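PDB 3RY7: ribokinase from Staphylococcus aureus, which catalyses the magnesium-dependent transfer of a phosphate from ATP to O-5 of ribose, giving D-ribose 5-phosphate for nucleotide synthesis and the pentose phosphate pathway. Local coordinates for residues V5-S10 and I48-M53; A90-G95 and N116-P121; I154-G159 and L179-V184; D206-F211 and Y229-N234. One frame throughout, in Å; residues are numbered along the deposited sequence.

Contact 1. Residues V5-S10 and I48-M53; sequences VVILGS and IATARM
No flat group enters the contact of Val5 and Ile7 with Thr50. The guanidinium of Arg52 lies well away from the strand, with Ile48 CG2 lying 3.3 Å above its plane, over the centre of one face. Its NH1 donates to the backbone O atoms of Gln292 and Ile295 of the second subunit, at the dimer interface.

Of residues 48-53, Thr50 is the one that touches the strand. Its methyl is directed past the backbone N (CG2 anti to the carbonyl carbon, with OG1 at a chi1 of 81°) and meets Ile7 tip to tip, CG2 of Thr50 lying 4.0 Å from CD1 of Ile7. The hydroxyl passes across Val5 at a slant, with Thr50 OG1 4.2 Å from Val5 CG1, a van der Waals approach that leaves its hydrogen bonding to others. OG1 pairs with Thr57 OG1 and, weakly, with Ala47 O, which accounts for a buried polar atom beside aliphatic side chains.

In the ribokinase fold this packs helix 42-52 on strand 4-8, an interior strand of the large sheet that runs between the parallel strands 56-64 and 136-140. The Thr50-Thr57 bond ties the helix to the next strand, 56-64. Val5 and Ile7 face the helix, whereas the intervening Val6 points to the opposite side of the sheet. Just beyond the strand, Ser10 OG is hydrogen-bonded to Glu142, a residue that probably binds the sugar, and Ile7 itself packs near Gly43, probably also a substrate-site residue.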
loop_
_atom_site.group_PDB
_atom_site.type_symbol
_atom_site.label_atom_id
_atom_site.label_comp_id
_atom_site.label_asym_id
_atom_site.label_seq_id
_atom_site.Cartn_x
_atom_site.Cartn_y
_atom_site.Cartn_z
ATOM N N VAL A 5 -1.672 22.624 -17.118
ATOM C CA VAL A 5 -2.945 21.942 -17.002
ATOM C C VAL A 5 -3.784 22.596 -15.900
ATOM O O VAL A 5 -3.308 22.789 -14.785
ATOM C CB VAL A 5 -2.741 20.421 -16.729
ATOM C CG1 VAL A 5 -4.061 19.719 -16.530
ATOM C CG2 VAL A 5 -1.945 19.767 -17.863
ATOM N N VAL A 6 -5.016 22.972 -16.235
ATOM C CA VAL A 6 -5.985 23.393 -15.233
ATOM C C VAL A 6 -6.999 22.293 -15.112
ATOM O O VAL A 6 -7.548 21.840 -16.115
ATOM C CB VAL A 6 -6.735 24.697 -15.633
ATOM C CG1 VAL A 6 -7.899 24.956 -14.691
ATOM C CG2 VAL A 6 -5.784 25.886 -15.644
ATOM N N ILE A 7 -7.227 21.841 -13.886
ATOM C CA ILE A 7 -8.313 20.909 -13.609
ATOM C C ILE A 7 -9.479 21.680 -12.999
ATOM O O ILE A 7 -9.305 22.469 -12.084
ATOM C CB ILE A 7 -7.868 19.766 -12.654
ATOM C CG1 ILE A 7 -6.599 19.088 -13.182
ATOM C CG2 ILE A 7 -8.961 18.748 -12.480
ATOM C CD1 ILE A 7 -6.780 18.341 -14.522
ATOM N N LEU A 8 -10.654 21.438 -13.509
ATOM C CA LEU A 8 -11.850 21.937 -12.928
ATOM C C LEU A 8 -12.644 20.781 -12.428
ATOM O O LEU A 8 -13.052 19.969 -13.192
ATOM C CB LEU A 8 -12.652 22.709 -13.939
ATOM C CG LEU A 8 -13.919 23.335 -13.401
ATOM C CD1 LEU A 8 -13.640 24.492 -12.550
ATOM C CD2 LEU A 8 -14.853 23.649 -14.474
ATOM N N GLY A 9 -12.841 20.702 -11.128
ATOM C CA GLY A 9 -13.587 19.571 -10.617
ATOM C C GLY A 9 -13.724 19.451 -9.114
ATOM O O GLY A 9 -13.520 20.412 -8.364
ATOM N N SER A 10 -14.084 18.245 -8.687
ATOM C CA SER A 10 -14.545 17.999 -7.332
ATOM C C SER A 10 -13.427 17.644 -6.355
ATOM O O SER A 10 -12.426 17.016 -6.716
ATOM C CB SER A 10 -15.545 16.852 -7.358
ATOM O OG SER A 10 -14.925 15.672 -7.860
ATOM N N ILE A 48 -4.030 15.690 -8.682
ATOM C CA ILE A 48 -2.844 15.121 -8.058
ATOM C C ILE A 48 -2.076 14.241 -9.051
ATOM O O ILE A 48 -0.859 14.261 -9.078
ATOM C CB ILE A 48 -3.204 14.295 -6.798
ATOM C CG1 ILE A 48 -3.567 15.233 -5.638
ATOM C CG2 ILE A 48 -2.044 13.360 -6.415
ATOM C CD1 ILE A 48 -4.382 14.561 -4.539
ATOM N N ALA A 49 -2.795 13.487 -9.880
ATOM C CA ALA A 49 -2.141 12.698 -10.929
ATOM C C ALA A 49 -1.373 13.581 -11.913
ATOM O O ALA A 49 -0.173 13.383 -12.112
ATOM C CB ALA A 49 -3.155 11.809 -11.657
ATOM N N THR A 50 -2.043 14.563 -12.524
ATOM C CA THR A 50 -1.346 15.390 -13.507
ATOM C C THR A 50 -0.157 16.088 -12.852
ATOM O O THR A 50 0.907 16.212 -13.460
ATOM C CB THR A 50 -2.257 16.455 -14.200
ATOM O OG1 THR A 50 -2.407 17.594 -13.346
ATOM C CG2 THR A 50 -3.608 15.893 -14.507
ATOM N N ALA A 51 -0.333 16.527 -11.608
ATOM C CA ALA A 51 0.732 17.238 -10.893
ATOM C C ALA A 51 1.913 16.321 -10.515
ATOM O O ALA A 51 3.071 16.729 -10.556
ATOM C CB ALA A 51 0.170 17.938 -9.661
ATOM N N ARG A 52 1.616 15.081 -10.148
ATOM C CA ARG A 52 2.687 14.129 -9.854
ATOM C C ARG A 52 3.395 13.704 -11.133
ATOM O O ARG A 52 4.533 13.248 -11.089
ATOM C CB ARG A 52 2.187 12.921 -9.055
ATOM C CG ARG A 52 2.152 13.199 -7.550
ATOM C CD ARG A 52 1.542 12.073 -6.720
ATOM N NE ARG A 52 1.242 12.565 -5.377
ATOM C CZ ARG A 52 0.411 11.978 -4.519
ATOM N NH1 ARG A 52 -0.203 10.838 -4.841
ATOM N NH2 ARG A 52 0.199 12.535 -3.328
ATOM N N MET A 53 2.726 13.880 -12.272
ATOM C CA MET A 53 3.364 13.678 -13.569
ATOM C C MET A 53 4.151 14.915 -13.977
ATOM O O MET A 53 4.661 14.989 -15.085
ATOM C CB MET A 53 2.320 13.357 -14.633
ATOM C CG MET A 53 1.740 11.971 -14.508
ATOM S SD MET A 53 3.035 10.870 -13.929
ATOM C CE MET A 53 2.254 9.290 -14.125
#

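Contact 2. Residues A90-G95 and N116-P121; sequences AEAKTG and NMTMTP
Glu91 and Ala92 close over Thr118 where the chain enters and leaves the four-stranded lid of the ribokinase fold. Residues 90-95 run from strand 87-89 into lid strand 95-101, and residues 116-121 lead from lid strand 107-112 to helix 121-125, which Thr120 introduces as N-cap.

Glu91 is stretched out almost fully, its CG anti to the backbone N (chi1 171°) and the chain extended beyond, and it approaches Thr118 from the opposite direction. The carboxylate thus reaches the threonine's carbons: Glu91 CD lies 3.8 Å from Thr118 CG2, while Glu91 OE2 is likewise 3.8 Å from Thr118 CB. Thr118 turns its methyl past its own backbone N, into the angle between Glu91 and the methyl of Ala92, and CG2 of Thr118 is 3.9 Å from CB of Ala92. The same rotation, chi1 72°, holds OG1 between the backbone N and the carbonyl carbon, where it bonds to Ala115 O rather than to the glutamate.

At the other end, Asn116 swings its amide toward Gly95, bringing ND2 of Asn116 to 3.5 Å from CA of Gly95; such closeness is possible beside a residue without a side chain. The amide's rotation is fixed by OD1, which accepts from Thr11 N, next to the probable substrate-binding Asn12. Thr118 O receives Lys62 NZ and also a water, 2.8 Å from that O, which donates its other hydrogen to Glu91 OE2, again at 2.8 Å.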
loop_
_atom_site.group_PDB
_atom_site.type_symbol
_atom_site.label_atom_id
_atom_site.label_comp_id
_atom_site.label_asym_id
_atom_site.label_seq_id
_atom_site.Cartn_x
_atom_site.Cartn_y
_atom_site.Cartn_z
ATOM N N ALA A 90 -19.748 28.660 2.626
ATOM C CA ALA A 90 -20.512 28.270 3.808
ATOM C C ALA A 90 -21.884 27.804 3.363
ATOM O O ALA A 90 -22.679 27.347 4.163
ATOM C CB ALA A 90 -20.641 29.436 4.770
ATOM N N GLU A 91 -22.137 27.909 2.065
ATOM C CA GLU A 91 -23.394 27.476 1.469
ATOM C C GLU A 91 -23.647 25.972 1.620
ATOM O O GLU A 91 -24.796 25.515 1.650
ATOM C CB GLU A 91 -23.395 27.846 -0.017
ATOM C CG GLU A 91 -24.569 27.261 -0.834
ATOM C CD GLU A 91 -24.626 27.810 -2.267
ATOM O OE1 GLU A 91 -25.598 27.505 -2.997
ATOM O OE2 GLU A 91 -23.693 28.550 -2.657
ATOM N N ALA A 92 -22.571 25.199 1.676
ATOM C CA ALA A 92 -22.689 23.748 1.748
ATOM C C ALA A 92 -21.448 23.199 2.426
ATOM O O ALA A 92 -20.399 23.840 2.432
ATOM C CB ALA A 92 -22.852 23.134 0.340
ATOM N N LYS A 93 -21.576 22.013 3.006
ATOM C CA LYS A 93 -20.432 21.336 3.556
ATOM C C LYS A 93 -19.580 20.798 2.407
ATOM O O LYS A 93 -20.043 20.691 1.273
ATOM C CB LYS A 93 -20.906 20.232 4.487
ATOM C CG LYS A 93 -21.715 20.760 5.666
ATOM C CD LYS A 93 -22.327 19.616 6.447
ATOM C CE LYS A 93 -23.153 18.716 5.527
ATOM N NZ LYS A 93 -24.585 19.153 5.408
ATOM N N THR A 94 -18.323 20.502 2.688
ATOM C CA THR A 94 -17.463 19.913 1.679
ATOM C C THR A 94 -18.074 18.632 1.126
ATOM O O THR A 94 -18.733 17.881 1.849
ATOM C CB THR A 94 -16.081 19.635 2.244
ATOM O OG1 THR A 94 -15.548 20.872 2.722
ATOM C CG2 THR A 94 -15.161 19.045 1.164
ATOM N N GLY A 95 -17.893 18.409 -0.171
ATOM C CA GLY A 95 -18.388 17.197 -0.808
ATOM C C GLY A 95 -17.812 15.969 -0.116
ATOM O O GLY A 95 -16.678 16.003 0.359
ATOM N N ASN A 116 -19.027 21.106 -3.993
ATOM C CA ASN A 116 -18.722 20.842 -5.397
ATOM C C ASN A 116 -19.871 21.239 -6.315
ATOM O O ASN A 116 -19.654 21.843 -7.358
ATOM C CB ASN A 116 -18.383 19.364 -5.650
ATOM C CG ASN A 116 -17.161 18.898 -4.885
ATOM O OD1 ASN A 116 -16.078 19.484 -4.978
ATOM N ND2 ASN A 116 -17.325 17.813 -4.131
ATOM N N MET A 117 -21.082 20.885 -5.922
ATOM C CA MET A 117 -22.262 21.146 -6.740
ATOM C C MET A 117 -22.868 22.536 -6.512
ATOM O O MET A 117 -23.968 22.826 -6.983
ATOM C CB MET A 117 -23.296 20.038 -6.548
ATOM C CG MET A 117 -22.789 18.678 -7.064
ATOM S SD MET A 117 -22.368 18.761 -8.827
ATOM C CE MET A 117 -23.992 18.882 -9.546
ATOM N N THR A 118 -22.149 23.400 -5.801
ATOM C CA THR A 118 -22.555 24.805 -5.755
ATOM C C THR A 118 -21.646 25.679 -6.638
ATOM O O THR A 118 -21.783 26.904 -6.655
ATOM C CB THR A 118 -22.533 25.357 -4.317
ATOM O OG1 THR A 118 -21.174 25.517 -3.885
ATOM C CG2 THR A 118 -23.304 24.415 -3.356
ATOM N N MET A 119 -20.707 25.059 -7.360
ATOM C CA MET A 119 -19.768 25.849 -8.146
ATOM C C MET A 119 -20.529 26.485 -9.293
ATOM O O MET A 119 -21.280 25.797 -9.972
ATOM C CB MET A 119 -18.622 25.004 -8.684
ATOM C CG MET A 119 -17.550 25.858 -9.304
ATOM S SD MET A 119 -16.230 24.944 -10.123
ATOM C CE MET A 119 -15.285 24.345 -8.721
ATOM N N THR A 120 -20.349 27.796 -9.478
ATOM C CA THR A 120 -21.099 28.566 -10.485
ATOM C C THR A 120 -20.181 29.136 -11.570
ATOM O O THR A 120 -18.952 29.184 -11.412
ATOM C CB THR A 120 -21.795 29.798 -9.861
ATOM O OG1 THR A 120 -20.793 30.683 -9.358
ATOM C CG2 THR A 120 -22.743 29.410 -8.741
ATOM N N PRO A 121 -20.775 29.607 -12.676
ATOM C CA PRO A 121 -19.944 30.264 -13.700
ATOM C C PRO A 121 -19.133 31.422 -13.123
ATOM O O PRO A 121 -17.985 31.631 -13.524
ATOM C CB PRO A 121 -20.970 30.762 -14.709
ATOM C CG PRO A 121 -22.068 29.751 -14.617
ATOM C CD PRO A 121 -22.129 29.312 -13.168
HETATM O O HOH W 1 -23.189 28.993 -5.364
#

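Contact 3. Residues I154-G159 and L179-V184; sequences IAKAHG and LIDIIV
Lys156, in the last turn of helix 145-157, lays its aliphatic chain against Leu179 and Asp181. The CB bond already points toward the segment 179-184, and CG continues anti to the backbone N (chi1 -173°), directed off the helix; neither of these two carbons makes a close approach. The first bend, a chi2 of 134° that departs from a staggered value, lowers CD onto the neighbouring backbone. CD is the atom that carries the contact: Lys156 CD lies 3.8 Å from Leu179 O and 4.0 Å from Leu179 CA. It also grazes the leucine's branch, with Lys156 CD 4.3 Å from Leu179 CD2. One atom further, Lys156 CE comes within 4.4 Å of Asp181 OD1. The second bend, at chi4, then turns the ammonium group from the carboxylate, leaving NZ of Lys156 5.8 Å from OD1 of Asp181.

Leu179 also packs on Ile149, Phe152 and Glu153 of the same helix. The segments precede and follow strand 161-165 of the large sheet in the chain: the helix ends just ahead of it in a Schellman motif, with Gly159 at the positive-phi C-prime position, and residues 179-181 lead into the adjacent parallel strand 182-183. Thr162 OG1 of the intervening strand bonds both Leu179 O and Asp181 N and so fixes the backbone under the lysine. With no salt bridge formed, the lysine contributes chiefly its methylene groups, and the attraction between the opposite charges is probably no more than a weak, long-range one at this surface.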
loop_
_atom_site.group_PDB
_atom_site.type_symbol
_atom_site.label_atom_id
_atom_site.label_comp_id
_atom_site.label_asym_id
_atom_site.label_seq_id
_atom_site.Cartn_x
_atom_site.Cartn_y
_atom_site.Cartn_z
ATOM N N ILE A 154 -14.365 29.986 -22.083
ATOM C CA ILE A 154 -13.121 30.723 -21.903
ATOM C C ILE A 154 -11.949 30.046 -22.588
ATOM O O ILE A 154 -11.169 30.704 -23.294
ATOM C CB ILE A 154 -12.792 30.895 -20.408
ATOM C CG1 ILE A 154 -13.852 31.773 -19.720
ATOM C CG2 ILE A 154 -11.395 31.474 -20.218
ATOM C CD1 ILE A 154 -13.673 31.841 -18.209
ATOM N N ALA A 155 -11.809 28.742 -22.351
ATOM C CA ALA A 155 -10.733 27.965 -22.941
ATOM C C ALA A 155 -10.773 28.037 -24.466
ATOM O O ALA A 155 -9.804 28.421 -25.103
ATOM C CB ALA A 155 -10.826 26.513 -22.485
ATOM N N LYS A 156 -11.915 27.661 -25.025
ATOM C CA LYS A 156 -12.097 27.557 -26.464
ATOM C C LYS A 156 -11.854 28.911 -27.143
ATOM O O LYS A 156 -11.234 28.978 -28.204
ATOM C CB LYS A 156 -13.509 27.048 -26.763
ATOM C CG LYS A 156 -13.804 26.723 -28.205
ATOM C CD LYS A 156 -14.515 25.372 -28.318
ATOM C CE LYS A 156 -14.812 24.996 -29.779
ATOM N NZ LYS A 156 -15.770 25.947 -30.432
ATOM N N ALA A 157 -12.313 29.986 -26.502
ATOM C CA ALA A 157 -12.186 31.327 -27.054
ATOM C C ALA A 157 -10.737 31.747 -27.151
ATOM O O ALA A 157 -10.379 32.521 -28.032
ATOM C CB ALA A 157 -12.963 32.326 -26.212
ATOM N N HIS A 158 -9.905 31.238 -26.253
ATOM C CA HIS A 158 -8.477 31.562 -26.267
ATOM C C HIS A 158 -7.549 30.425 -26.780
ATOM O O HIS A 158 -6.357 30.404 -26.475
ATOM C CB HIS A 158 -8.026 32.032 -24.879
ATOM C CG HIS A 158 -8.701 33.289 -24.421
ATOM N ND1 HIS A 158 -8.285 34.537 -24.816
ATOM C CD2 HIS A 158 -9.765 33.481 -23.602
ATOM C CE1 HIS A 158 -9.068 35.454 -24.261
ATOM N NE2 HIS A 158 -9.968 34.835 -23.521
ATOM N N GLY A 159 -8.084 29.493 -27.561
ATOM C CA GLY A 159 -7.263 28.439 -28.152
ATOM C C GLY A 159 -6.770 27.353 -27.191
ATOM O O GLY A 159 -5.851 26.595 -27.504
ATOM N N LEU A 179 -18.436 22.338 -27.051
ATOM C CA LEU A 179 -17.258 23.017 -26.531
ATOM C C LEU A 179 -16.113 22.047 -26.237
ATOM O O LEU A 179 -15.019 22.467 -25.854
ATOM C CB LEU A 179 -17.616 23.782 -25.246
ATOM C CG LEU A 179 -18.713 24.849 -25.351
ATOM C CD1 LEU A 179 -18.951 25.561 -23.990
ATOM C CD2 LEU A 179 -18.341 25.850 -26.436
ATOM N N ILE A 180 -16.372 20.754 -26.400
ATOM C CA ILE A 180 -15.417 19.710 -26.011
ATOM C C ILE A 180 -14.494 19.319 -27.150
ATOM O O ILE A 180 -14.962 18.922 -28.216
ATOM C CB ILE A 180 -16.159 18.445 -25.569
ATOM C CG1 ILE A 180 -17.091 18.758 -24.396
ATOM C CG2 ILE A 180 -15.160 17.317 -25.223
ATOM C CD1 ILE A 180 -18.134 17.699 -24.168
ATOM N N ASP A 181 -13.188 19.424 -26.927
ATOM C CA ASP A 181 -12.195 19.002 -27.912
ATOM C C ASP A 181 -11.848 17.499 -27.794
ATOM O O ASP A 181 -11.716 16.789 -28.803
ATOM C CB ASP A 181 -10.950 19.873 -27.772
ATOM C CG ASP A 181 -11.233 21.340 -28.120
ATOM O OD1 ASP A 181 -12.218 21.600 -28.854
ATOM O OD2 ASP A 181 -10.485 22.228 -27.664
ATOM N N ILE A 182 -11.742 17.022 -26.556
ATOM C CA ILE A 182 -11.385 15.637 -26.263
ATOM C C ILE A 182 -12.362 15.084 -25.252
ATOM O O ILE A 182 -12.484 15.626 -24.149
ATOM C CB ILE A 182 -9.984 15.543 -25.625
ATOM C CG1 ILE A 182 -8.949 16.320 -26.431
ATOM C CG2 ILE A 182 -9.556 14.082 -25.442
ATOM C CD1 ILE A 182 -7.507 16.086 -25.919
ATOM N N ILE A 183 -13.073 14.024 -25.615
ATOM C CA ILE A 183 -13.971 13.390 -24.672
ATOM C C ILE A 183 -13.446 11.995 -24.288
ATOM O O ILE A 183 -12.949 11.257 -25.137
ATOM C CB ILE A 183 -15.408 13.362 -25.207
ATOM C CG1 ILE A 183 -16.385 13.100 -24.075
ATOM C CG2 ILE A 183 -15.564 12.351 -26.352
ATOM C CD1 ILE A 183 -17.839 13.330 -24.452
ATOM N N VAL A 184 -13.545 11.647 -23.006
ATOM C CA VAL A 184 -12.960 10.403 -22.482
ATOM C C VAL A 184 -13.942 9.635 -21.600
ATOM O O VAL A 184 -13.736 9.526 -20.396
ATOM C CB VAL A 184 -11.715 10.714 -21.622
ATOM C CG1 VAL A 184 -11.044 9.449 -21.144
ATOM C CG2 VAL A 184 -10.738 11.584 -22.394
#

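Contact 4. Residues D206-F211 and Y229-N234; sequences DNANYF and YFATKN
Ala208 has more surface buried than any other residue here, and its methyl is pressed against Ala231 and Tyr229. The two alanine methyls face each other, Ala208 CB lying 3.5 Å from Ala231 CB, tighter than ordinary carbon packing. With such small side chains between them, the backbones come close: the CA atoms of Ala208 and Ala231 are 6.1 Å apart. Tyr229 offers the edge of its ring, near the ring plane, and its CE1 is 4.1 Å from Ala208 CB.

Helix 201-213 belongs to a beta-alpha-beta crossover of the ribokinase fold, between the adjacent parallel strands 182-183 and 218-222, and here covers one side of the large sheet at its antiparallel end. Strand 218-222 pairs with strand 228-231, and that in turn with strand 236-239. Both Tyr229 and Ala231 point to the helix, while Phe230 between them points to the other side and packs on Leu271 and Ile275 of helix 271-283.

With CG anti to the backbone N (chi1 176°), the tyrosine ring edge reaches Ala208, and its hydroxyl is hydrogen-bonded to Ser236 OG on the outermost strand. The Tyr229 side chain also lies about 4 Å from that of Leu223, a probable ATP-binding residue.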
loop_
_atom_site.group_PDB
_atom_site.type_symbol
_atom_site.label_atom_id
_atom_site.label_comp_id
_atom_site.label_asym_id
_atom_site.label_seq_id
_atom_site.Cartn_x
_atom_site.Cartn_y
_atom_site.Cartn_z
ATOM N N ASP A 206 -18.653 3.236 -34.301
ATOM C CA ASP A 206 -19.956 3.903 -34.349
ATOM C C ASP A 206 -20.078 5.004 -33.286
ATOM O O ASP A 206 -20.635 6.071 -33.541
ATOM C CB ASP A 206 -21.090 2.887 -34.183
ATOM C CG ASP A 206 -21.161 1.887 -35.334
ATOM O OD1 ASP A 206 -20.722 2.230 -36.460
ATOM O OD2 ASP A 206 -21.658 0.759 -35.108
ATOM N N ASN A 207 -19.572 4.720 -32.089
ATOM C CA ASN A 207 -19.502 5.707 -31.005
ATOM C C ASN A 207 -18.637 6.904 -31.381
ATOM O O ASN A 207 -19.109 8.044 -31.384
ATOM C CB ASN A 207 -18.994 5.049 -29.705
ATOM C CG ASN A 207 -20.126 4.545 -28.841
ATOM O OD1 ASN A 207 -20.560 3.395 -28.957
ATOM N ND2 ASN A 207 -20.638 5.417 -27.995
ATOM N N ALA A 208 -17.384 6.637 -31.734
ATOM C CA ALA A 208 -16.501 7.689 -32.219
ATOM C C ALA A 208 -17.200 8.575 -33.257
ATOM O O ALA A 208 -17.143 9.799 -33.181
ATOM C CB ALA A 208 -15.236 7.095 -32.790
ATOM N N ASN A 209 -17.866 7.947 -34.221
ATOM C CA ASN A 209 -18.483 8.683 -35.319
ATOM C C ASN A 209 -19.582 9.604 -34.834
ATOM O O ASN A 209 -19.774 10.706 -35.367
ATOM C CB ASN A 209 -19.007 7.730 -36.398
ATOM C CG ASN A 209 -17.914 7.298 -37.363
ATOM O OD1 ASN A 209 -16.981 8.055 -37.636
ATOM N ND2 ASN A 209 -18.026 6.080 -37.886
ATOM N N TYR A 210 -20.304 9.152 -33.818
ATOM C CA TYR A 210 -21.275 10.012 -33.177
ATOM C C TYR A 210 -20.583 11.250 -32.619
ATOM O O TYR A 210 -20.990 12.375 -32.921
ATOM C CB TYR A 210 -22.025 9.301 -32.056
ATOM C CG TYR A 210 -22.800 10.303 -31.248
ATOM C CD1 TYR A 210 -22.326 10.747 -30.019
ATOM C CD2 TYR A 210 -23.975 10.866 -31.744
ATOM C CE1 TYR A 210 -23.018 11.687 -29.286
ATOM C CE2 TYR A 210 -24.677 11.817 -31.021
ATOM C CZ TYR A 210 -24.195 12.223 -29.788
ATOM O OH TYR A 210 -24.875 13.167 -29.054
ATOM N N PHE A 211 -19.533 11.052 -31.817
ATOM C CA PHE A 211 -18.852 12.198 -31.196
ATOM C C PHE A 211 -18.215 13.142 -32.213
ATOM O O PHE A 211 -18.337 14.360 -32.093
ATOM C CB PHE A 211 -17.856 11.776 -30.095
ATOM C CG PHE A 211 -18.525 11.112 -28.924
ATOM C CD1 PHE A 211 -19.462 11.799 -28.173
ATOM C CD2 PHE A 211 -18.265 9.795 -28.612
ATOM C CE1 PHE A 211 -20.107 11.198 -27.120
ATOM C CE2 PHE A 211 -18.909 9.185 -27.560
ATOM C CZ PHE A 211 -19.834 9.894 -26.808
ATOM N N TYR A 229 -9.749 2.517 -26.453
ATOM C CA TYR A 229 -9.963 2.844 -27.859
ATOM C C TYR A 229 -9.884 4.356 -28.093
ATOM O O TYR A 229 -10.351 5.154 -27.272
ATOM C CB TYR A 229 -11.328 2.313 -28.316
ATOM C CG TYR A 229 -11.728 2.677 -29.740
ATOM C CD1 TYR A 229 -12.726 3.616 -29.978
ATOM C CD2 TYR A 229 -11.118 2.076 -30.840
ATOM C CE1 TYR A 229 -13.109 3.958 -31.269
ATOM C CE2 TYR A 229 -11.494 2.408 -32.138
ATOM C CZ TYR A 229 -12.494 3.355 -32.342
ATOM O OH TYR A 229 -12.888 3.708 -33.610
ATOM N N PHE A 230 -9.282 4.757 -29.206
ATOM C CA PHE A 230 -9.357 6.154 -29.601
ATOM C C PHE A 230 -9.632 6.372 -31.091
ATOM O O PHE A 230 -9.433 5.484 -31.924
ATOM C CB PHE A 230 -8.143 6.944 -29.106
ATOM C CG PHE A 230 -6.956 6.895 -30.012
ATOM C CD1 PHE A 230 -6.014 5.896 -29.881
ATOM C CD2 PHE A 230 -6.767 7.868 -30.978
ATOM C CE1 PHE A 230 -4.903 5.852 -30.697
ATOM C CE2 PHE A 230 -5.656 7.836 -31.808
ATOM C CZ PHE A 230 -4.722 6.823 -31.667
ATOM N N ALA A 231 -10.128 7.560 -31.404
ATOM C CA ALA A 231 -10.416 7.958 -32.776
ATOM C C ALA A 231 -10.324 9.477 -32.967
ATOM O O ALA A 231 -10.673 10.264 -32.071
ATOM C CB ALA A 231 -11.795 7.464 -33.186
ATOM N N THR A 232 -9.831 9.877 -34.132
ATOM C CA THR A 232 -9.993 11.235 -34.632
ATOM C C THR A 232 -10.581 11.085 -36.032
ATOM O O THR A 232 -10.928 9.979 -36.434
ATOM C CB THR A 232 -8.654 11.982 -34.715
ATOM O OG1 THR A 232 -7.813 11.367 -35.706
ATOM C CG2 THR A 232 -7.955 12.003 -33.335
ATOM N N LYS A 233 -10.699 12.181 -36.777
ATOM C CA LYS A 233 -11.134 12.082 -38.171
ATOM C C LYS A 233 -10.138 11.232 -38.962
ATOM O O LYS A 233 -10.533 10.506 -39.873
ATOM C CB LYS A 233 -11.277 13.473 -38.810
ATOM C CG LYS A 233 -9.959 14.229 -38.989
ATOM C CD LYS A 233 -10.192 15.592 -39.634
ATOM C CE LYS A 233 -8.890 16.370 -39.806
ATOM N NZ LYS A 233 -9.119 17.723 -40.417
ATOM N N ASN A 234 -8.860 11.308 -38.579
ATOM C CA ASN A 234 -7.760 10.610 -39.264
ATOM C C ASN A 234 -7.308 9.269 -38.671
ATOM O O ASN A 234 -6.689 8.458 -39.368
ATOM C CB ASN A 234 -6.527 11.519 -39.332
ATOM C CG ASN A 234 -6.720 12.695 -40.258
ATOM O OD1 ASN A 234 -7.528 12.647 -41.189
ATOM N ND2 ASN A 234 -5.974 13.771 -40.007
#

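Overall arrangement
Contacts 1, 3 and 4 engage the large sheet, from interior strand 4-8 to strand 228-231 near one margin, whereas contact 2 lies where the chain passes to and from the lid. Contacts 1 and 2, with centres about 19 Å apart, meet directly: Leu8 CD1 is 3.6 Å from Met119 SD, and Ser10 CA is 3.2 Å from Asn116 OD1. The Asn116 side chain is about 3 Å from that of Asn12 and about 5 Å from that of Glu142, both probably ribose-binding. Contacts 3 and 4 touch through Ile183 CD1 and Phe211 CE1, 4.1 Å apart. Contact 3 is remote from the substrate and nucleotide sites; contact 4, centred about 35 Å from contact 2, lies near the probable ATP-binding residue Leu223.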